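Local structure of myosin-17 (Arabidopsis thaliana, 7KFL) at residues 181-185 and 214-218; 211-215 and 272-276; 218-223 and 279-283; 239-244 and 289-295. The protein is a plant class XI myosin motor whose globular tail, the cargo-binding domain, probably recognises the cargo that the motor carries along actin. All blocks are in the same frame, centred on the assembly; numbering follows the deposited sequence.

Interaction 1: 181-185 and 214-218; sequences LLGLC and HWQSI
In the helical bundle of the globular tail, L181, L182, L184 and C185 at the C-terminal end of helix 150-186 pack against H214, W215, S217 and I218 of helix 205-231. The short axes run nearly antiparallel, at 159° and 9.3 Å apart. At one end of the contact C185 makes a sulfur-aromatic contact: its SG stands straight over the six-membered ring of the W215 indole, 3.2 Å from the centroid, with CB above the same face. L182 reaches this ring more obliquely through CD2 and also meets I218 CD1 at 3.6 Å. L181 and I218 run alongside each other, pointing opposite ways, with L181 CB 3.5 Å from I218 CG1, while L181 CD1 rests against S217 CB. On the other flank L184 lies crosswise to the H214 imidazole and sets CB over its face, 3.6 Å from H214 CD2. An alanine in place of W215 would take away the indole face and is likely to leave C185 SG without its aromatic partner and a gap between the helices. Beyond the contact, F249 and I250 of helix 236-260 lie on L182 and L254 on W215, and helix 267-287 brings Y272 onto C185.

Interaction 2: 211-215 and 272-276; sequences LIAHW and YVKAG
The phenol of Y272 and the indole of W215 meet obliquely: the five-membered ring of W215 and the Y272 ring have their planes 43° apart and their centroids 4.6 Å apart. W215 NE1 lies over one face of the phenol, displaced toward the rim at the hydroxyl end, and W215 CZ2 comes 3.8 Å from Y272 CE2. CG of Y272 is anti to its backbone N (chi1 167°), which swings the ring out from helix 267-287 toward helix 205-231. There the hydroxyl donates to a backbone carbonyl, Y272 OH to L211 O at 2.7 Å, approaching from above the carbonyl plane. The helix is kinked here, and L211 O takes a weak bond from H214 N as well, so the tyrosine gives this carbonyl a second, short bond. L211 CB touches the phenol at CE1, whereas I212 runs alongside Y272, pointing the other way, and pushes CD1 to 3.4 Å from A275 CB. G276 has no side chain where the indole packs closely, and V273 CG2 reaches W215 CZ2 at 4.2 Å. The two short axes run 33° from parallel. Around them, C185 of helix 150-186 touches Y272, helix 188-191 adds A188 beside L211 and Y272, and helix 300-309 packs I302 and V306 on V273.

Interaction 3: 218-223 and 279-283; sequences IRKSLN and ELEQW
R219 NH1 is shared by a carboxylate and a water: it forms a salt bridge with E279 OE1 at 3.3 Å, a weak but nearly straight hydrogen bond (172°), and gives a second weak bond to a water that in turn donates to Q282 OE1 at 2.9 Å. Both the carboxylate oxygen and the water lie at the edge of the guanidinium, near its plane, while the carboxylate plane is turned 64° from it. One guanidinium face lies over the backbone of helix 267-287 and Q282 CB, 3.6 Å from NH1. The arginine gets there by an extended chain, with CG anti to the backbone N, and its CG brushes W283 CB on the way. The other oxygen of the carboxylate, E279 OE2, accepts from Q216 NE2, so E279 serves two side chains of helix 205-231. These are neighbouring helices of the bundle, running almost side by side with short axes 21° from parallel and 10.2 Å apart, and below the polar rim their surfaces turn apolar. L222 is set crosswise to W283, and its CD1 sits over the five-membered ring, 4.0 Å from the centroid, in a CH-pi contact. N223 OD1 lies 3.0 Å from W283 NE1, its amide moderately tilted from the indole plane. L280 CD2 rests against both I218 CG2 and L222 CD1, at 4.0 Å from the former. F243 and F247 of helix 236-260 meet the W283 indole, and L226 of helix 205-231 also touches it.

Interaction 4: 239-244 and 289-295; sequences VRKVFT and DEYAGSA
The chain of R240 bends at chi3 (-75°), with CG anti to the carbonyl carbon, and this bend turns the guanidinium to the carbonyl of E290 in the short helix 289-292. There R240 NH1 donates to E290 O at 2.8 Å, with the acceptor near the guanidinium plane and an N-H...O angle of 152°. The aliphatic part follows the same backbone: R240 CD lies 3.4 Å from D289 O. E290 OE1 is 5.4 Å from NH1, not in contact, but its opposite charge would probably favour the arginine electrostatically. Here helix 289-292 ends against helix 236-260 within the DIL domain. G293 leaves helical geometry with positive phi, and its N still bonds to D289 O; a side chain at this glycine would point toward R240 and T244, where space is tight. With a leucine at the R240 position, E290 O would probably lose its guanidinium donor and the end of helix 289-292 its tie to helix 236-260. T244 OG1 donates to R240 O at 2.6 Å; T244 N reaches this oxygen too, from the opposite face of its plane. Its methyl, T244 CG2, meets S294 OG at 3.9 Å. Nearer the start of the segment, V239 CG1 touches the edge of the Y291 ring at CD1, 3.9 Å away, and F243 CD2 approaches Y291 O. K230 makes a cation-pi contact with Y291, and L226 and M229 of helix 205-231 cover F243.

Overall arrangement
Interactions 2, 1 and 3 follow one another along helix 205-231, and W215, shared by interactions 1 and 2, faces both helix 150-186 and helix 267-287. Interactions 2 and 3 join the same helix pair at successive levels, with W215 packing on E279 between them. Interaction 2 is the most buried, combining aromatic rings with a tyrosine-to-carbonyl bond; interaction 1 relies on apolar and sulfur-aromatic contacts. Interaction 3 pairs a salt-bridged, water-linked rim with an apolar interior. Interaction 4, centred about 20 Å from the centre of interaction 1, joins helix 236-260 to a helix end through arginine and backbone carbonyls, and meets interaction 3 where F243 packs on W283.

Interaction 1: 181-185 and 214-218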
# COMPACT_ATOMS: atom_id res chain seq x y z
N LEU A 181 1.62 1.45 17.15
CA LEU A 181 0.38 2.20 17.52
C LEU A 181 -0.80 1.23 17.61
O LEU A 181 -1.57 1.33 18.59
CB LEU A 181 0.11 3.30 16.48
CG LEU A 181 1.23 4.31 16.25
CD1 LEU A 181 0.82 5.33 15.20
CD2 LEU A 181 1.61 5.02 17.55
N LEU A 182 -0.93 0.33 16.64
CA LEU A 182 -1.91 -0.79 16.67
C LEU A 182 -1.56 -1.71 17.85
O LEU A 182 -2.49 -2.15 18.55
CB LEU A 182 -1.87 -1.54 15.33
CG LEU A 182 -2.34 -0.73 14.12
CD1 LEU A 182 -1.96 -1.43 12.82
CD2 LEU A 182 -3.84 -0.49 14.18
N GLY A 183 -0.26 -1.93 18.09
CA GLY A 183 0.27 -2.63 19.27
C GLY A 183 -0.32 -2.07 20.56
O GLY A 183 -0.66 -2.88 21.45
N LEU A 184 -0.45 -0.74 20.66
CA LEU A 184 -0.99 -0.04 21.86
C LEU A 184 -2.53 -0.06 21.83
O LEU A 184 -3.13 -0.15 22.92
CB LEU A 184 -0.45 1.39 21.91
CG LEU A 184 1.06 1.53 22.15
CD1 LEU A 184 1.51 2.96 21.96
CD2 LEU A 184 1.45 1.03 23.53
N CYS A 185 -3.15 0.01 20.64
CA CYS A 185 -4.62 -0.12 20.45
C CYS A 185 -5.10 -1.48 20.97
O CYS A 185 -6.14 -1.52 21.63
CB CYS A 185 -5.03 0.04 18.99
SG CYS A 185 -5.02 1.75 18.40
N HIS A 214 -4.29 7.09 20.31
CA HIS A 214 -3.49 6.14 19.50
C HIS A 214 -4.09 6.02 18.09
O HIS A 214 -3.31 5.94 17.13
CB HIS A 214 -3.37 4.79 20.22
CG HIS A 214 -2.57 4.86 21.47
ND1 HIS A 214 -1.49 5.72 21.61
CD2 HIS A 214 -2.66 4.17 22.63
CE1 HIS A 214 -0.96 5.56 22.81
NE2 HIS A 214 -1.66 4.62 23.45
N TRP A 215 -5.42 6.02 17.98
CA TRP A 215 -6.13 6.03 16.67
C TRP A 215 -5.78 7.32 15.92
O TRP A 215 -5.59 7.26 14.69
CB TRP A 215 -7.65 5.89 16.85
CG TRP A 215 -8.07 4.61 17.50
CD1 TRP A 215 -8.74 4.47 18.68
CD2 TRP A 215 -7.86 3.27 17.01
NE1 TRP A 215 -8.96 3.15 18.96
CE2 TRP A 215 -8.43 2.39 17.95
CE3 TRP A 215 -7.25 2.74 15.87
CZ2 TRP A 215 -8.41 1.01 17.79
CZ3 TRP A 215 -7.22 1.37 15.71
CH2 TRP A 215 -7.79 0.52 16.66
N GLN A 216 -5.70 8.44 16.65
CA GLN A 216 -5.35 9.77 16.11
C GLN A 216 -3.88 9.79 15.67
O GLN A 216 -3.59 10.42 14.63
CB GLN A 216 -5.68 10.86 17.13
CG GLN A 216 -7.17 11.02 17.38
CD GLN A 216 -7.51 11.93 18.53
OE1 GLN A 216 -6.66 12.60 19.11
NE2 GLN A 216 -8.79 11.95 18.88
N SER A 217 -2.99 9.11 16.40
CA SER A 217 -1.55 8.98 16.06
C SER A 217 -1.39 8.28 14.70
O SER A 217 -0.54 8.72 13.90
CB SER A 217 -0.79 8.23 17.13
OG SER A 217 -0.95 8.85 18.39
N ILE A 218 -2.19 7.24 14.45
CA ILE A 218 -2.20 6.45 13.18
C ILE A 218 -2.66 7.37 12.04
O ILE A 218 -1.98 7.38 10.99
CB ILE A 218 -3.07 5.19 13.32
CG1 ILE A 218 -2.39 4.14 14.22
CG2 ILE A 218 -3.43 4.60 11.96
CD1 ILE A 218 -3.29 3.01 14.66

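Interaction 2: 211-215 and 272-276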
# COMPACT_ATOMS: atom_id res chain seq x y z
N LEU A 211 -6.06 6.45 25.28
CA LEU A 211 -5.95 5.26 24.39
C LEU A 211 -6.64 5.55 23.05
O LEU A 211 -6.22 4.95 22.04
CB LEU A 211 -6.56 4.05 25.09
CG LEU A 211 -5.90 3.66 26.42
CD1 LEU A 211 -6.68 2.57 27.13
CD2 LEU A 211 -4.45 3.23 26.21
N ILE A 212 -7.65 6.43 23.03
CA ILE A 212 -8.31 6.91 21.77
C ILE A 212 -7.30 7.72 20.95
O ILE A 212 -7.42 7.73 19.71
CB ILE A 212 -9.59 7.72 22.09
CG1 ILE A 212 -10.69 6.85 22.69
CG2 ILE A 212 -10.08 8.47 20.85
CD1 ILE A 212 -11.50 6.08 21.67
N ALA A 213 -6.35 8.39 21.62
CA ALA A 213 -5.29 9.23 21.00
C ALA A 213 -4.43 8.39 20.04
O ALA A 213 -3.91 8.96 19.07
CB ALA A 213 -4.45 9.87 22.07
N HIS A 214 -4.29 7.09 20.31
CA HIS A 214 -3.49 6.14 19.50
C HIS A 214 -4.09 6.02 18.09
O HIS A 214 -3.31 5.94 17.13
CB HIS A 214 -3.37 4.79 20.22
CG HIS A 214 -2.57 4.86 21.47
ND1 HIS A 214 -1.49 5.72 21.61
CD2 HIS A 214 -2.66 4.17 22.63
CE1 HIS A 214 -0.96 5.56 22.81
NE2 HIS A 214 -1.66 4.62 23.45
N TRP A 215 -5.42 6.02 17.98
CA TRP A 215 -6.13 6.03 16.67
C TRP A 215 -5.78 7.32 15.92
O TRP A 215 -5.59 7.26 14.69
CB TRP A 215 -7.65 5.89 16.85
CG TRP A 215 -8.07 4.61 17.50
CD1 TRP A 215 -8.74 4.47 18.68
CD2 TRP A 215 -7.86 3.27 17.01
NE1 TRP A 215 -8.96 3.15 18.96
CE2 TRP A 215 -8.43 2.39 17.95
CE3 TRP A 215 -7.25 2.74 15.87
CZ2 TRP A 215 -8.41 1.01 17.79
CZ3 TRP A 215 -7.22 1.37 15.71
CH2 TRP A 215 -7.79 0.52 16.66
N TYR A 272 -14.50 0.71 21.93
CA TYR A 272 -13.19 1.39 21.81
C TYR A 272 -12.70 1.33 20.35
O TYR A 272 -12.22 2.36 19.85
CB TYR A 272 -12.14 0.76 22.73
CG TYR A 272 -10.74 1.20 22.40
CD1 TYR A 272 -10.35 2.52 22.58
CD2 TYR A 272 -9.82 0.32 21.85
CE1 TYR A 272 -9.07 2.94 22.26
CE2 TYR A 272 -8.53 0.73 21.53
CZ TYR A 272 -8.16 2.04 21.74
OH TYR A 272 -6.90 2.46 21.42
N VAL A 273 -12.78 0.15 19.72
CA VAL A 273 -12.33 -0.07 18.32
C VAL A 273 -13.27 0.68 17.37
O VAL A 273 -12.76 1.29 16.41
CB VAL A 273 -12.22 -1.57 17.97
CG1 VAL A 273 -12.13 -1.80 16.47
CG2 VAL A 273 -11.03 -2.22 18.66
N LYS A 274 -14.58 0.65 17.62
CA LYS A 274 -15.60 1.37 16.80
C LYS A 274 -15.24 2.86 16.75
O LYS A 274 -15.41 3.46 15.67
CB LYS A 274 -17.01 1.18 17.36
CG LYS A 274 -18.12 1.66 16.43
CD LYS A 274 -19.51 1.27 16.85
CE LYS A 274 -20.50 1.31 15.70
NZ LYS A 274 -21.89 1.12 16.17
N ALA A 275 -14.77 3.42 17.87
CA ALA A 275 -14.29 4.82 17.98
C ALA A 275 -13.10 5.01 17.03
O ALA A 275 -13.09 6.00 16.28
CB ALA A 275 -13.91 5.14 19.40
N GLY A 276 -12.14 4.07 17.07
CA GLY A 276 -10.96 4.04 16.19
C GLY A 276 -11.34 4.01 14.72
O GLY A 276 -10.73 4.78 13.95

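Interaction 3: 218-223 and 279-283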
# COMPACT_ATOMS: atom_id res chain seq x y z
N ILE A 218 -2.19 7.24 14.45
CA ILE A 218 -2.20 6.45 13.18
C ILE A 218 -2.66 7.37 12.04
O ILE A 218 -1.98 7.38 10.99
CB ILE A 218 -3.07 5.19 13.32
CG1 ILE A 218 -2.39 4.14 14.22
CG2 ILE A 218 -3.43 4.60 11.96
CD1 ILE A 218 -3.29 3.01 14.66
N ARG A 219 -3.76 8.10 12.25
CA ARG A 219 -4.35 9.05 11.26
C ARG A 219 -3.30 10.08 10.83
O ARG A 219 -3.29 10.44 9.63
CB ARG A 219 -5.57 9.74 11.87
CG ARG A 219 -6.41 10.51 10.86
CD ARG A 219 -7.57 11.24 11.50
NE ARG A 219 -8.19 12.18 10.58
CZ ARG A 219 -9.35 12.80 10.79
NH1 ARG A 219 -10.05 12.58 11.89
NH2 ARG A 219 -9.81 13.63 9.87
N LYS A 220 -2.46 10.55 11.75
CA LYS A 220 -1.37 11.53 11.49
C LYS A 220 -0.32 10.90 10.56
O LYS A 220 0.04 11.54 9.55
CB LYS A 220 -0.72 12.01 12.79
CG LYS A 220 -1.44 13.17 13.47
CD LYS A 220 -0.73 13.70 14.70
CE LYS A 220 -0.81 12.74 15.88
NZ LYS A 220 -0.41 13.41 17.14
N SER A 221 0.13 9.68 10.89
CA SER A 221 1.13 8.90 10.11
C SER A 221 0.59 8.65 8.69
O SER A 221 1.37 8.80 7.74
CB SER A 221 1.50 7.62 10.81
OG SER A 221 2.24 7.88 11.99
N LEU A 222 -0.69 8.30 8.55
CA LEU A 222 -1.34 8.11 7.23
C LEU A 222 -1.22 9.40 6.42
O LEU A 222 -0.81 9.32 5.25
CB LEU A 222 -2.81 7.71 7.41
CG LEU A 222 -3.07 6.33 8.01
CD1 LEU A 222 -4.57 6.07 8.13
CD2 LEU A 222 -2.42 5.23 7.19
N ASN A 223 -1.54 10.55 7.03
CA ASN A 223 -1.57 11.89 6.37
C ASN A 223 -0.15 12.32 5.99
O ASN A 223 -0.00 12.92 4.90
CB ASN A 223 -2.24 12.95 7.26
CG ASN A 223 -3.74 13.01 7.11
OD1 ASN A 223 -4.29 12.62 6.08
ND2 ASN A 223 -4.43 13.51 8.12
N GLU A 279 -12.32 7.35 13.26
CA GLU A 279 -11.10 8.16 12.95
C GLU A 279 -10.58 7.80 11.56
O GLU A 279 -10.28 8.73 10.78
CB GLU A 279 -10.01 7.92 14.01
CG GLU A 279 -10.26 8.66 15.31
CD GLU A 279 -9.86 10.12 15.32
OE1 GLU A 279 -9.18 10.57 14.37
OE2 GLU A 279 -10.22 10.82 16.28
N LEU A 280 -10.47 6.50 11.26
CA LEU A 280 -9.92 5.98 9.98
C LEU A 280 -10.90 6.24 8.83
O LEU A 280 -10.44 6.53 7.72
CB LEU A 280 -9.61 4.49 10.12
CG LEU A 280 -8.58 4.12 11.19
CD1 LEU A 280 -8.36 2.62 11.22
CD2 LEU A 280 -7.26 4.85 10.97
N GLU A 281 -12.21 6.14 9.10
CA GLU A 281 -13.28 6.48 8.12
C GLU A 281 -13.15 7.96 7.74
O GLU A 281 -13.21 8.26 6.53
CB GLU A 281 -14.67 6.20 8.70
CG GLU A 281 -15.78 6.24 7.66
CD GLU A 281 -17.19 6.06 8.19
OE1 GLU A 281 -17.34 5.84 9.41
OE2 GLU A 281 -18.14 6.14 7.39
N GLN A 282 -12.97 8.83 8.74
CA GLN A 282 -12.82 10.30 8.58
C GLN A 282 -11.61 10.59 7.68
O GLN A 282 -11.74 11.45 6.78
CB GLN A 282 -12.68 10.99 9.94
CG GLN A 282 -14.02 11.33 10.58
CD GLN A 282 -14.78 12.38 9.81
OE1 GLN A 282 -14.20 13.28 9.20
NE2 GLN A 282 -16.10 12.27 9.82
N TRP A 283 -10.50 9.88 7.90
CA TRP A 283 -9.26 9.99 7.09
C TRP A 283 -9.55 9.65 5.62
O TRP A 283 -9.02 10.34 4.74
CB TRP A 283 -8.14 9.10 7.65
CG TRP A 283 -6.90 9.15 6.81
CD1 TRP A 283 -5.82 9.96 6.99
CD2 TRP A 283 -6.65 8.39 5.62
NE1 TRP A 283 -4.90 9.73 6.00
CE2 TRP A 283 -5.38 8.78 5.14
CE3 TRP A 283 -7.36 7.41 4.91
CZ2 TRP A 283 -4.81 8.22 4.00
CZ3 TRP A 283 -6.80 6.86 3.78
CH2 TRP A 283 -5.55 7.27 3.33
O HOH W 1 -12.85 14.31 11.52

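Interaction 4: 239-244 and 289-295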
# COMPACT_ATOMS: atom_id res chain seq x y z
N VAL A 239 -0.90 5.59 -5.25
CA VAL A 239 -1.17 6.00 -3.84
C VAL A 239 -2.41 5.24 -3.34
O VAL A 239 -2.39 4.80 -2.18
CB VAL A 239 -1.33 7.52 -3.71
CG1 VAL A 239 -1.63 7.94 -2.28
CG2 VAL A 239 -0.09 8.26 -4.22
N ARG A 240 -3.43 5.09 -4.19
CA ARG A 240 -4.65 4.29 -3.92
C ARG A 240 -4.26 2.86 -3.51
O ARG A 240 -4.87 2.34 -2.55
CB ARG A 240 -5.59 4.24 -5.13
CG ARG A 240 -6.37 5.52 -5.37
CD ARG A 240 -7.61 5.31 -6.21
NE ARG A 240 -7.31 5.10 -7.63
CZ ARG A 240 -6.98 6.06 -8.49
NH1 ARG A 240 -6.88 7.32 -8.11
NH2 ARG A 240 -6.72 5.74 -9.75
N LYS A 241 -3.30 2.25 -4.20
CA LYS A 241 -2.81 0.88 -3.92
C LYS A 241 -2.20 0.84 -2.51
O LYS A 241 -2.66 0.02 -1.70
CB LYS A 241 -1.77 0.40 -4.94
CG LYS A 241 -2.24 0.34 -6.39
CD LYS A 241 -3.67 -0.13 -6.59
CE LYS A 241 -4.03 -0.26 -8.05
NZ LYS A 241 -5.33 -0.94 -8.25
N VAL A 242 -1.24 1.73 -2.24
CA VAL A 242 -0.44 1.75 -0.97
C VAL A 242 -1.42 1.70 0.22
O VAL A 242 -1.29 0.78 1.05
CB VAL A 242 0.47 2.99 -0.86
CG1 VAL A 242 1.22 3.03 0.47
CG2 VAL A 242 1.47 3.07 -2.01
N PHE A 243 -2.36 2.64 0.28
CA PHE A 243 -3.26 2.84 1.45
C PHE A 243 -4.25 1.67 1.54
O PHE A 243 -4.53 1.23 2.68
CB PHE A 243 -3.92 4.22 1.39
CG PHE A 243 -2.98 5.34 1.77
CD1 PHE A 243 -2.46 5.41 3.06
CD2 PHE A 243 -2.59 6.29 0.84
CE1 PHE A 243 -1.59 6.43 3.41
CE2 PHE A 243 -1.72 7.30 1.20
CZ PHE A 243 -1.22 7.37 2.48
N THR A 244 -4.74 1.17 0.40
CA THR A 244 -5.63 -0.03 0.32
C THR A 244 -4.89 -1.23 0.93
O THR A 244 -5.51 -1.95 1.73
CB THR A 244 -6.09 -0.31 -1.11
OG1 THR A 244 -6.76 0.85 -1.60
CG2 THR A 244 -7.02 -1.50 -1.21
N ASP A 289 -11.64 9.44 -2.37
CA ASP A 289 -11.54 8.13 -3.06
C ASP A 289 -10.36 8.14 -4.04
O ASP A 289 -9.84 7.05 -4.34
CB ASP A 289 -12.85 7.77 -3.77
CG ASP A 289 -13.99 7.42 -2.82
OD1 ASP A 289 -13.82 6.47 -2.03
OD2 ASP A 289 -15.02 8.11 -2.87
N GLU A 290 -9.95 9.32 -4.53
CA GLU A 290 -8.82 9.51 -5.48
C GLU A 290 -7.51 9.01 -4.86
O GLU A 290 -6.67 8.48 -5.62
CB GLU A 290 -8.69 10.97 -5.90
CG GLU A 290 -7.44 11.25 -6.73
CD GLU A 290 -7.50 12.50 -7.59
OE1 GLU A 290 -8.31 12.54 -8.54
OE2 GLU A 290 -6.71 13.44 -7.32
N TYR A 291 -7.32 9.18 -3.55
CA TYR A 291 -6.07 8.84 -2.82
C TYR A 291 -6.29 7.71 -1.81
O TYR A 291 -5.30 7.05 -1.46
CB TYR A 291 -5.50 10.09 -2.14
CG TYR A 291 -4.92 11.10 -3.10
CD1 TYR A 291 -3.60 11.01 -3.52
CD2 TYR A 291 -5.68 12.15 -3.59
CE1 TYR A 291 -3.06 11.93 -4.40
CE2 TYR A 291 -5.16 13.08 -4.47
CZ TYR A 291 -3.84 12.97 -4.88
OH TYR A 291 -3.31 13.88 -5.75
N ALA A 292 -7.54 7.50 -1.35
CA ALA A 292 -7.92 6.45 -0.39
C ALA A 292 -8.30 5.16 -1.13
O ALA A 292 -8.06 4.07 -0.57
CB ALA A 292 -9.06 6.93 0.48
N GLY A 293 -8.87 5.28 -2.33
CA GLY A 293 -9.33 4.14 -3.15
C GLY A 293 -10.49 3.42 -2.47
O GLY A 293 -11.55 4.06 -2.30
N SER A 294 -10.30 2.15 -2.10
CA SER A 294 -11.27 1.31 -1.36
C SER A 294 -10.66 0.87 -0.03
O SER A 294 -10.96 -0.25 0.43
CB SER A 294 -11.70 0.13 -2.20
OG SER A 294 -10.60 -0.71 -2.49
N ALA A 295 -9.85 1.74 0.59
CA ALA A 295 -9.16 1.50 1.88
C ALA A 295 -10.19 1.23 2.98
O ALA A 295 -9.91 0.38 3.84
CB ALA A 295 -8.29 2.68 2.23